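Local coordinates for protein AtGH3.15 acyl acid amido synthetase (Arabidopsis thaliana, PDB 6E1Q) that uses ATP to conjugate glutamine, and possibly cysteine, to the auxin precursor indole-3-butyric acid, and also couples glutamine to the herbicide 4-(2,4-dichlorophenoxy)butanoic acid, at residues P63-Y67 / E68-S72; E113-E116 / Q117-F121; M158-M162 / V163-L167; G334-N338 / P339-P343. One frame throughout, in Å; residues are numbered along the deposited sequence.

Four local contacts lie at differing distances from a ligand pocket. Interactions 2 and 3 lie with their centres about 13 Å apart and pack directly: Ile119 CG1 is 3.5 Å from Phe166 CE1, and Arg118 NH1 is 3.3 Å from Met162 SD. Interaction 3 meets bound (2,4-dichlorophenoxy)acetic acid through Val163 and Phe166, whereas Arg118 of interaction 2 stays about 7 Å from it. Interaction 4 joins interaction 2 where Phe121 CE2 is 3.6 Å from Val335 CG1. Interaction 1 touches none of the others, its nearest atoms lying about 10 Å from interaction 3, but its Tyr67 side chain comes within about 5 Å of that of the ATP-binding Glu330.

Interaction 1. Residues P63-Y67 / E68-S72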
loop_
_atom_site.group_PDB
_atom_site.type_symbol
_atom_site.label_atom_id
_atom_site.label_comp_id
_atom_site.label_asym_id
_atom_site.label_seq_id
_atom_site.Cartn_x
_atom_site.Cartn_y
_atom_site.Cartn_z
ATOM N N PRO A 63 11.048 -24.018 12.038
ATOM C CA PRO A 63 9.841 -23.468 12.650
ATOM C C PRO A 63 9.224 -22.353 11.820
ATOM O O PRO A 63 9.895 -21.642 11.062
ATOM C CB PRO A 63 10.354 -22.934 13.993
ATOM C CG PRO A 63 11.742 -22.477 13.664
ATOM C CD PRO A 63 12.273 -23.487 12.669
ATOM N N VAL A 64 7.916 -22.200 11.983
ATOM C CA VAL A 64 7.205 -21.067 11.402
ATOM C C VAL A 64 7.392 -19.878 12.333
ATOM O O VAL A 64 7.054 -19.952 13.518
ATOM C CB VAL A 64 5.717 -21.392 11.194
ATOM C CG1 VAL A 64 5.013 -20.234 10.498
ATOM C CG2 VAL A 64 5.573 -22.668 10.378
ATOM N N VAL A 65 7.925 -18.778 11.800
ATOM C CA VAL A 65 8.386 -17.679 12.630
ATOM C C VAL A 65 7.725 -16.382 12.196
ATOM O O VAL A 65 7.176 -16.273 11.098
ATOM C CB VAL A 65 9.917 -17.536 12.576
ATOM C CG1 VAL A 65 10.566 -18.774 13.138
ATOM C CG2 VAL A 65 10.371 -17.282 11.138
ATOM N N THR A 66 7.787 -15.396 13.091
ATOM C CA THR A 66 7.443 -14.009 12.812
ATOM C C THR A 66 8.715 -13.173 12.806
ATOM O O THR A 66 9.789 -13.643 13.188
ATOM C CB THR A 66 6.486 -13.437 13.858
ATOM O OG1 THR A 66 7.106 -13.512 15.149
ATOM C CG2 THR A 66 5.157 -14.189 13.864
ATOM N N TYR A 67 8.572 -11.907 12.392
ATOM C CA TYR A 67 9.690 -10.971 12.462
ATOM C C TYR A 67 10.279 -10.925 13.864
ATOM O O TYR A 67 11.507 -10.885 14.029
ATOM C CB TYR A 67 9.248 -9.574 12.041
ATOM C CG TYR A 67 10.417 -8.618 11.961
ATOM C CD1 TYR A 67 11.224 -8.586 10.839
ATOM C CD2 TYR A 67 10.746 -7.784 13.035
ATOM C CE1 TYR A 67 12.306 -7.720 10.760
ATOM C CE2 TYR A 67 11.829 -6.915 12.964
ATOM C CZ TYR A 67 12.602 -6.892 11.814
ATOM O OH TYR A 67 13.673 -6.049 11.701
ATOM N N GLU A 68 9.422 -10.965 14.887
ATOM C CA GLU A 68 9.905 -10.911 16.264
ATOM C C GLU A 68 10.893 -12.035 16.558
ATOM O O GLU A 68 11.869 -11.836 17.291
ATOM C CB GLU A 68 8.730 -10.982 17.237
ATOM C CG GLU A 68 7.906 -9.712 17.361
ATOM C CD GLU A 68 7.190 -9.320 16.077
ATOM O OE1 GLU A 68 6.882 -8.124 15.941
ATOM O OE2 GLU A 68 6.928 -10.189 15.212
ATOM N N ASP A 69 10.662 -13.227 16.001
ATOM C CA ASP A 69 11.521 -14.357 16.349
ATOM C C ASP A 69 12.891 -14.253 15.691
ATOM O O ASP A 69 13.858 -14.824 16.197
ATOM C CB ASP A 69 10.877 -15.690 15.947
ATOM C CG ASP A 69 9.489 -15.886 16.529
ATOM O OD1 ASP A 69 9.305 -15.734 17.759
ATOM O OD2 ASP A 69 8.576 -16.207 15.736
ATOM N N ILE A 70 12.997 -13.582 14.548
ATOM C CA ILE A 70 14.256 -13.556 13.817
ATOM C C ILE A 70 14.917 -12.184 13.823
ATOM O O ILE A 70 15.974 -12.018 13.199
ATOM C CB ILE A 70 14.074 -14.083 12.379
ATOM C CG1 ILE A 70 12.945 -13.362 11.644
ATOM C CG2 ILE A 70 13.741 -15.571 12.412
ATOM C CD1 ILE A 70 13.373 -12.154 10.871
ATOM N N ARG A 71 14.358 -11.203 14.538
ATOM C CA ARG A 71 14.935 -9.861 14.516
ATOM C C ARG A 71 16.401 -9.854 14.947
ATOM O O ARG A 71 17.198 -9.037 14.447
ATOM C CB ARG A 71 14.120 -8.939 15.418
ATOM C CG ARG A 71 14.639 -7.517 15.510
ATOM C CD ARG A 71 13.782 -6.701 16.469
ATOM N NE ARG A 71 14.219 -5.308 16.495
ATOM C CZ ARG A 71 13.719 -4.390 17.308
ATOM N NH1 ARG A 71 12.759 -4.718 18.173
ATOM N NH2 ARG A 71 14.180 -3.144 17.255
ATOM N N SER A 72 16.780 -10.749 15.866
ATOM C CA SER A 72 18.145 -10.732 16.385
ATOM C C SER A 72 19.174 -11.007 15.290
ATOM O O SER A 72 20.254 -10.403 15.285
ATOM C CB SER A 72 18.288 -11.745 17.518
ATOM O OG SER A 72 18.138 -13.065 17.021
#
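The ring of Tyr67 lies obliquely against the aliphatic part of Arg71, with CE2 of the tyrosine 3.8 Å from CG of the arginine. A trans first torsion (chi1 -174°) carries the ring forward along the helix. On its other flank CD1 approaches CD1 of Ile70 at 4.2 Å, the two side chains meeting at about a right angle. Ile70 also sends CG2 back to CG2 of Val65, 4.0 Å away, and so extends the apolar contact behind the first turn. The phenol oxygen of Tyr67 takes its hydrogen bond from Leu107 N on strand 105-111.

These residues form the start of helix 67-78, with Thr66 as its N-cap. Asp69, three residues on, folds its carboxylate back over the cap: Thr66 N donates to Asp69 OD2 at 2.9 Å in an almost straight bond (175°), meeting that oxygen on its anti side. This is the return half of a capping box. Separately, Asp69 N makes a main-chain bond of the first turn to Thr66 O, at 3.0 Å and from above the carbonyl plane. Thr66 OG1 has a weak contact with Asp69 OD2 at 3.1 Å and, tentatively, another with OE2 in one of two conformers of Glu68; its single proton cannot be assigned to either. A carboxylate at the amino end of a helix is probably favoured by the helix dipole. In that same conformer Glu68 OE1 pairs with Ser101 OG, while Val65 is tied by backbone hydrogen bonds to Arg403 and Arg405 and Ile70 packs on Tyr404.

Interaction 2. Residues E113-E116 / Q117-F121; sequences EDLE and QRISF
Asp114 and Arg118 form a salt bridge across one turn of helix 112-132, the classic i to i+4 pairing of opposite charges. Asp114 swings CG opposite the main-chain nitrogen (chi1 -172°), turning the carboxylate toward the arginine one turn on, whose extended chain it crosses at a slant. Arg118 NE donates to Asp114 OD1 at 2.9 Å; the oxygen sits at the edge of the guanidinium, near its plane, but is itself approached from above the carboxylate plane. With the two flat groups turned 56° apart, the second link, Arg118 NH2 to Asp114 OD2, is weak at 3.5 Å, and a water accepting from NH2 and donating to OD2 reinforces it. Ser399 OG adds a further partner to OD2. Arg118 NH2 reaches on to the carbonyl of Ser329, an ATP-binding residue, so Asp114 probably helps to position a second-shell arginine.

Gln117 joins the same carboxylate through its side chain: another water donates to Asp114 OD1 at 2.7 Å and accepts from Gln117 NE2 at 3.2 Å. Its backbone nitrogen bonds to Glu113 O. Glu116, on the exposed side, takes part chiefly through its main chain, and its carbonyl oxygen receives Ser120 N at 2.6 Å with an N-H...O angle of 168°.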
loop_
_atom_site.group_PDB
_atom_site.type_symbol
_atom_site.label_atom_id
_atom_site.label_comp_id
_atom_site.label_asym_id
_atom_site.label_seq_id
_atom_site.Cartn_x
_atom_site.Cartn_y
_atom_site.Cartn_z
ATOM N N GLU A 113 20.720 -10.389 -5.969
ATOM C CA GLU A 113 20.057 -11.345 -6.847
ATOM C C GLU A 113 18.546 -11.298 -6.660
ATOM O O GLU A 113 17.786 -11.264 -7.639
ATOM C CB GLU A 113 20.589 -12.756 -6.574
ATOM C CG GLU A 113 22.064 -12.981 -6.951
ATOM C CD GLU A 113 23.075 -12.465 -5.909
ATOM O OE1 GLU A 113 22.681 -11.769 -4.942
ATOM O OE2 GLU A 113 24.282 -12.763 -6.072
ATOM N N ASP A 114 18.094 -11.327 -5.401
ATOM C CA ASP A 114 16.670 -11.196 -5.114
ATOM C C ASP A 114 16.121 -9.923 -5.753
ATOM O O ASP A 114 15.097 -9.957 -6.440
ATOM C CB ASP A 114 16.447 -11.227 -3.594
ATOM C CG ASP A 114 14.968 -11.285 -3.195
ATOM O OD1 ASP A 114 14.097 -10.913 -4.006
ATOM O OD2 ASP A 114 14.669 -11.683 -2.043
ATOM N N LEU A 115 16.836 -8.803 -5.598
ATOM C CA LEU A 115 16.369 -7.550 -6.181
ATOM C C LEU A 115 16.303 -7.635 -7.704
ATOM O O LEU A 115 15.330 -7.181 -8.322
ATOM C CB LEU A 115 17.272 -6.395 -5.760
ATOM C CG LEU A 115 16.915 -5.072 -6.444
ATOM C CD1 LEU A 115 15.469 -4.665 -6.126
ATOM C CD2 LEU A 115 17.865 -3.979 -6.027
ATOM N N GLU A 116 17.345 -8.179 -8.334
ATOM C CA GLU A 116 17.336 -8.226 -9.792
ATOM C C GLU A 116 16.271 -9.194 -10.296
ATOM O O GLU A 116 15.605 -8.922 -11.300
ATOM C CB GLU A 116 18.726 -8.587 -10.313
ATOM C CG GLU A 116 19.496 -7.363 -10.823
ATOM C CD GLU A 116 21.003 -7.526 -10.746
ATOM O OE1 GLU A 116 21.475 -8.677 -10.611
ATOM O OE2 GLU A 116 21.714 -6.497 -10.819
ATOM N N GLN A 117 16.054 -10.302 -9.583
ATOM C CA GLN A 117 14.948 -11.196 -9.927
ATOM C C GLN A 117 13.604 -10.476 -9.878
ATOM O O GLN A 117 12.732 -10.718 -10.724
ATOM C CB GLN A 117 14.934 -12.405 -9.002
ATOM C CG GLN A 117 13.708 -13.272 -9.209
ATOM C CD GLN A 117 13.902 -14.684 -8.720
ATOM O OE1 GLN A 117 14.462 -15.525 -9.427
ATOM N NE2 GLN A 117 13.436 -14.959 -7.504
ATOM N N ARG A 118 13.417 -9.580 -8.903
ATOM C CA ARG A 118 12.151 -8.858 -8.796
ATOM C C ARG A 118 11.986 -7.879 -9.945
ATOM O O ARG A 118 10.874 -7.684 -10.459
ATOM C CB ARG A 118 12.077 -8.100 -7.468
ATOM C CG ARG A 118 11.855 -8.969 -6.247
ATOM C CD ARG A 118 11.724 -8.105 -5.007
ATOM N NE ARG A 118 12.071 -8.875 -3.829
ATOM C CZ ARG A 118 11.751 -8.544 -2.584
ATOM N NH1 ARG A 118 11.082 -7.426 -2.325
ATOM N NH2 ARG A 118 12.130 -9.335 -1.596
ATOM N N ILE A 119 13.074 -7.202 -10.303
ATOM C CA ILE A 119 13.074 -6.327 -11.467
ATOM C C ILE A 119 12.848 -7.145 -12.733
ATOM O O ILE A 119 12.006 -6.808 -13.571
ATOM C CB ILE A 119 14.391 -5.535 -11.519
ATOM C CG1 ILE A 119 14.358 -4.412 -10.479
ATOM C CG2 ILE A 119 14.652 -4.999 -12.911
ATOM C CD1 ILE A 119 15.719 -3.925 -10.106
ATOM N N SER A 120 13.589 -8.245 -12.865
ATOM C CA SER A 120 13.428 -9.175 -13.977
ATOM C C SER A 120 11.971 -9.591 -14.148
ATOM O O SER A 120 11.407 -9.482 -15.242
ATOM C CB SER A 120 14.315 -10.398 -13.737
ATOM O OG SER A 120 14.590 -11.103 -14.932
ATOM N N PHE A 121 11.336 -10.056 -13.067
ATOM C CA PHE A 121 9.954 -10.497 -13.201
ATOM C C PHE A 121 9.042 -9.348 -13.580
ATOM O O PHE A 121 8.023 -9.567 -14.246
ATOM C CB PHE A 121 9.427 -11.158 -11.923
ATOM C CG PHE A 121 8.009 -11.637 -12.069
ATOM C CD1 PHE A 121 7.729 -12.835 -12.715
ATOM C CD2 PHE A 121 6.958 -10.853 -11.647
ATOM C CE1 PHE A 121 6.427 -13.248 -12.903
ATOM C CE2 PHE A 121 5.651 -11.266 -11.825
ATOM C CZ PHE A 121 5.384 -12.458 -12.452
HETATM O O HOH W 1 12.221 -12.313 -1.696
HETATM O O HOH W 2 12.712 -12.356 -5.777
#

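Interaction 3. Residues M158-M162 / V163-L167; sequences MVRTM and VTSFL. With CFA ((2,4-dichlorophenoxy)acetic acid), chain D.
Phe166, one turn into helix 162-172, begins at a CB that rests 3.9 Å from CE of Met162, four residues earlier. The fold here is a strand-to-helix junction: strand 158-160 ends and Thr161 becomes the N-cap. From CB the phenylalanine heads away from the contact, its first torsion being trans (chi1 -172°), and its ring enters the pocket of bound (2,4-dichlorophenoxy)acetic acid. CG approaches the chlorine CL3, CD2 lies 3.6 Å from ligand C3', and CE2 is close to both C3' and C4'. The ligand ring thus lies over one face of Phe166, displaced toward the rim, while the methyl of Met162 meets the ring at its edge. Ser122 of helix 112-132 also touches this side chain. Val163 adds CG2, 3.5 Å from CL3, and also touches a second bound (2,4-dichlorophenoxy)acetic acid; Phe325 and Phe332 are further residues of the pocket that Phe166 lines.

The cap fixes where the helix starts. Thr161 OG1 occupies the position between backbone nitrogen and carbonyl carbon (chi1 61°), from which it accepts Thr164 N at 3.1 Å. Tyr145 OH is another partner of that hydroxyl, which also lies within hydrogen-bonding distance of Thr164 OG1, though the proton between them is not settled. The Thr161 carbonyl receives Ser165 N at 3.0 Å, the first regular helical bond, followed by Phe166 N to Met162 O. In place of a direct return bond of a capping box, a water accepts from Thr161 N at 3.2 Å and pairs with Thr164 OG1 at 3.0 Å.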
loop_
_atom_site.group_PDB
_atom_site.type_symbol
_atom_site.label_atom_id
_atom_site.label_comp_id
_atom_site.label_asym_id
_atom_site.label_seq_id
_atom_site.Cartn_x
_atom_site.Cartn_y
_atom_site.Cartn_z
ATOM N N MET A 158 23.291 0.240 3.778
ATOM C CA MET A 158 22.274 1.246 3.513
ATOM C C MET A 158 20.898 0.714 3.892
ATOM O O MET A 158 20.614 -0.482 3.807
ATOM C CB MET A 158 22.268 1.675 2.041
ATOM C CG MET A 158 23.388 2.640 1.629
ATOM S SD MET A 158 23.617 4.116 2.675
ATOM C CE MET A 158 22.140 5.062 2.270
ATOM N N VAL A 159 20.041 1.628 4.315
ATOM C CA VAL A 159 18.679 1.327 4.722
ATOM C C VAL A 159 17.741 2.134 3.830
ATOM O O VAL A 159 17.777 3.364 3.852
ATOM C CB VAL A 159 18.466 1.674 6.200
ATOM C CG1 VAL A 159 17.109 1.342 6.573
ATOM C CG2 VAL A 159 19.433 0.894 7.071
ATOM N N ARG A 160 16.896 1.459 3.063
ATOM C CA ARG A 160 16.085 2.146 2.060
ATOM C C ARG A 160 14.731 1.477 1.950
ATOM O O ARG A 160 14.528 0.367 2.447
ATOM C CB ARG A 160 16.733 2.129 0.670
ATOM C CG ARG A 160 18.007 2.917 0.550
ATOM C CD ARG A 160 18.540 2.819 -0.859
ATOM N NE ARG A 160 19.684 3.698 -1.025
ATOM C CZ ARG A 160 20.891 3.268 -1.361
ATOM N NH1 ARG A 160 21.093 1.973 -1.573
ATOM N NH2 ARG A 160 21.891 4.130 -1.485
ATOM N N THR A 161 13.810 2.153 1.254
ATOM C CA THR A 161 12.531 1.536 0.915
ATOM C C THR A 161 12.705 0.619 -0.283
ATOM O O THR A 161 13.674 0.724 -1.047
ATOM C CB THR A 161 11.457 2.583 0.607
ATOM O OG1 THR A 161 11.856 3.382 -0.517
ATOM C CG2 THR A 161 11.247 3.501 1.824
ATOM N N MET A 162 11.755 -0.303 -0.433
ATOM C CA MET A 162 11.780 -1.199 -1.586
ATOM C C MET A 162 11.588 -0.431 -2.890
ATOM O O MET A 162 12.260 -0.716 -3.896
ATOM C CB MET A 162 10.707 -2.274 -1.433
ATOM C CG MET A 162 10.497 -3.068 -2.692
ATOM S SD MET A 162 11.814 -4.283 -2.824
ATOM C CE MET A 162 12.483 -3.915 -4.439
ATOM N N VAL A 163 10.675 0.546 -2.892
ATOM C CA VAL A 163 10.462 1.363 -4.086
ATOM C C VAL A 163 11.754 2.061 -4.491
ATOM O O VAL A 163 12.173 2.004 -5.655
ATOM C CB VAL A 163 9.328 2.373 -3.846
ATOM C CG1 VAL A 163 9.257 3.330 -5.001
ATOM C CG2 VAL A 163 7.999 1.626 -3.649
ATOM N N THR A 164 12.417 2.724 -3.535
ATOM C CA THR A 164 13.666 3.402 -3.875
ATOM C C THR A 164 14.686 2.415 -4.422
ATOM O O THR A 164 15.351 2.687 -5.426
ATOM C CB THR A 164 14.240 4.124 -2.661
ATOM O OG1 THR A 164 13.344 5.156 -2.240
ATOM C CG2 THR A 164 15.587 4.714 -3.000
ATOM N N SER A 165 14.817 1.253 -3.773
ATOM C CA SER A 165 15.768 0.252 -4.243
ATOM C C SER A 165 15.409 -0.219 -5.645
ATOM O O SER A 165 16.293 -0.408 -6.495
ATOM C CB SER A 165 15.794 -0.940 -3.283
ATOM O OG SER A 165 16.285 -0.530 -2.026
ATOM N N PHE A 166 14.111 -0.422 -5.893
ATOM C CA PHE A 166 13.648 -0.835 -7.212
ATOM C C PHE A 166 13.988 0.219 -8.263
ATOM O O PHE A 166 14.612 -0.088 -9.284
ATOM C CB PHE A 166 12.141 -1.102 -7.154
ATOM C CG PHE A 166 11.574 -1.706 -8.406
ATOM C CD1 PHE A 166 11.578 -3.083 -8.592
ATOM C CD2 PHE A 166 11.002 -0.905 -9.385
ATOM C CE1 PHE A 166 11.042 -3.646 -9.741
ATOM C CE2 PHE A 166 10.468 -1.461 -10.539
ATOM C CZ PHE A 166 10.491 -2.832 -10.715
ATOM N N LEU A 167 13.612 1.473 -8.009
ATOM C CA LEU A 167 13.868 2.545 -8.971
ATOM C C LEU A 167 15.358 2.778 -9.164
ATOM O O LEU A 167 15.842 2.901 -10.299
ATOM C CB LEU A 167 13.186 3.836 -8.511
ATOM C CG LEU A 167 11.668 3.724 -8.456
ATOM C CD1 LEU A 167 11.054 5.043 -8.007
ATOM C CD2 LEU A 167 11.134 3.292 -9.828
HETATM C C1 CFA D . 5.530 -4.236 -5.200
HETATM C C2 CFA D . 5.698 -2.949 -6.013
HETATM C "C1'" CFA D . 6.712 -2.258 -8.072
HETATM C "C2'" CFA D . 7.376 -1.052 -7.874
HETATM C "C3'" CFA D . 7.470 -0.136 -8.915
HETATM C "C4'" CFA D . 6.909 -0.425 -10.150
HETATM C "C5'" CFA D . 6.255 -1.628 -10.345
HETATM CL CL3 CFA D . 8.111 -0.666 -6.288
HETATM C "C6'" CFA D . 6.161 -2.541 -9.311
HETATM O O1 CFA D . 5.512 -5.339 -5.799
HETATM O O2 CFA D . 5.405 -4.217 -3.943
HETATM O "O1'" CFA D . 6.605 -3.214 -7.049
HETATM CL CL4 CFA D . 7.021 0.738 -11.502
HETATM O O HOH W 3 14.588 5.150 0.510
#

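Interaction 4. Residues G334-N338 / P339-P343; sequences GVNFN and PLCKP
Asn338 and Cys341 face each other across a type I beta turn, the asparagine amide lying beside the cysteine so that ND2 of Asn338 comes 3.6 Å from CB of Cys341. With chi1 at -174°, Asn338 directs its amide forward along the turn. The other end of that amide faces a water, which donates to Asn338 OD1 at 2.7 Å and accepts from Leu340 N at 3.0 Å. This bridge supplies a partner for Leu340 N, which lies near Asn338 O but at a poor angle for bonding to it.

The closing bond runs from Cys341 N to Asn338 O at 3.0 Å, with an N-H...O angle of 162°; the donor stands above the carbonyl plane, 45° out of it. Cys341 SG lies 3.2 Å from Asn338 O. Pro339 fills the second position of the turn, where its ring-restricted phi suits a type I turn, and its CD packs 3.5 Å from the carbonyl carbon of Phe337. The Asn336 side chain extends toward the turn, its CG lying 4.0 Å from Pro339 CA.

The turn follows strand 332-335, whose Gly334 and Val335 are hydrogen-bonded to Tyr326 and Thr349 on strands 321-327 and 348-350. Helix 112-132 runs alongside, with Tyr125 OH bonded to Asn336 O, Leu128 against Phe337 and His132 against Pro339, while the Phe337 ring stacks with that of Tyr416 on strand 404-416.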
loop_
_atom_site.group_PDB
_atom_site.type_symbol
_atom_site.label_atom_id
_atom_site.label_comp_id
_atom_site.label_asym_id
_atom_site.label_seq_id
_atom_site.Cartn_x
_atom_site.Cartn_y
_atom_site.Cartn_z
ATOM N N GLY A 334 2.695 -11.915 -5.946
ATOM C CA GLY A 334 1.660 -12.211 -6.918
ATOM C C GLY A 334 1.425 -11.062 -7.867
ATOM O O GLY A 334 1.813 -9.922 -7.598
ATOM N N VAL A 335 0.763 -11.372 -8.982
ATOM C CA VAL A 335 0.347 -10.345 -9.925
ATOM C C VAL A 335 -1.109 -10.558 -10.311
ATOM O O VAL A 335 -1.669 -11.650 -10.176
ATOM C CB VAL A 335 1.227 -10.300 -11.194
ATOM C CG1 VAL A 335 2.584 -9.703 -10.862
ATOM C CG2 VAL A 335 1.352 -11.683 -11.820
ATOM N N ASN A 336 -1.710 -9.495 -10.825
ATOM C CA ASN A 336 -3.110 -9.513 -11.237
ATOM C C ASN A 336 -3.156 -9.869 -12.717
ATOM O O ASN A 336 -2.742 -9.079 -13.567
ATOM C CB ASN A 336 -3.740 -8.159 -10.916
ATOM C CG ASN A 336 -5.231 -8.065 -11.248
ATOM O OD1 ASN A 336 -5.826 -6.992 -11.055
ATOM N ND2 ASN A 336 -5.817 -9.111 -11.778
ATOM N N PHE A 337 -3.653 -11.055 -13.032
ATOM C CA PHE A 337 -3.750 -11.398 -14.439
ATOM C C PHE A 337 -4.949 -10.769 -15.136
ATOM O O PHE A 337 -5.115 -10.983 -16.341
ATOM C CB PHE A 337 -3.779 -12.908 -14.595
ATOM C CG PHE A 337 -2.414 -13.510 -14.652
ATOM C CD1 PHE A 337 -1.746 -13.603 -15.868
ATOM C CD2 PHE A 337 -1.790 -13.971 -13.507
ATOM C CE1 PHE A 337 -0.487 -14.147 -15.944
ATOM C CE2 PHE A 337 -0.510 -14.521 -13.578
ATOM C CZ PHE A 337 0.137 -14.605 -14.798
ATOM N N ASN A 338 -5.767 -9.982 -14.434
ATOM C CA ASN A 338 -6.897 -9.274 -15.041
ATOM C C ASN A 338 -6.881 -7.825 -14.576
ATOM O O ASN A 338 -7.750 -7.393 -13.811
ATOM C CB ASN A 338 -8.226 -9.946 -14.697
ATOM C CG ASN A 338 -9.394 -9.322 -15.438
ATOM O OD1 ASN A 338 -9.199 -8.575 -16.396
ATOM N ND2 ASN A 338 -10.611 -9.629 -15.003
ATOM N N PRO A 339 -5.915 -7.037 -15.052
ATOM C CA PRO A 339 -5.666 -5.723 -14.427
ATOM C C PRO A 339 -6.807 -4.728 -14.581
ATOM O O PRO A 339 -6.933 -3.830 -13.744
ATOM C CB PRO A 339 -4.389 -5.232 -15.130
ATOM C CG PRO A 339 -4.264 -6.087 -16.392
ATOM C CD PRO A 339 -4.904 -7.399 -16.064
ATOM N N LEU A 340 -7.647 -4.860 -15.605
ATOM C CA LEU A 340 -8.780 -3.961 -15.811
ATOM C C LEU A 340 -10.065 -4.437 -15.137
ATOM O O LEU A 340 -11.128 -3.876 -15.407
ATOM C CB LEU A 340 -9.025 -3.755 -17.309
ATOM C CG LEU A 340 -7.897 -2.983 -18.015
ATOM C CD1 LEU A 340 -8.241 -2.712 -19.491
ATOM C CD2 LEU A 340 -7.540 -1.691 -17.273
ATOM N N CYS A 341 -9.990 -5.441 -14.260
ATOM C CA CYS A 341 -11.140 -5.849 -13.464
ATOM C C CYS A 341 -11.664 -4.684 -12.622
ATOM O O CYS A 341 -10.993 -3.667 -12.429
ATOM C CB CYS A 341 -10.765 -6.995 -12.522
ATOM S SG CYS A 341 -9.525 -6.522 -11.263
ATOM N N LYS A 342 -12.879 -4.862 -12.107
ATOM C CA LYS A 342 -13.424 -3.963 -11.102
ATOM C C LYS A 342 -12.492 -3.922 -9.896
ATOM O O LYS A 342 -12.009 -4.973 -9.457
ATOM C CB LYS A 342 -14.807 -4.438 -10.646
ATOM C CG LYS A 342 -15.986 -3.757 -11.295
ATOM C CD LYS A 342 -17.259 -4.007 -10.484
ATOM C CE LYS A 342 -17.633 -2.782 -9.660
ATOM N NZ LYS A 342 -17.844 -1.586 -10.526
ATOM N N PRO A 343 -12.243 -2.741 -9.322
ATOM C CA PRO A 343 -11.354 -2.664 -8.148
ATOM C C PRO A 343 -11.779 -3.571 -7.020
ATOM O O PRO A 343 -10.922 -4.089 -6.290
ATOM C CB PRO A 343 -11.434 -1.184 -7.751
ATOM C CG PRO A 343 -11.701 -0.483 -9.043
ATOM C CD PRO A 343 -12.614 -1.403 -9.818
HETATM O O HOH W 4 -7.537 -6.964 -17.765
#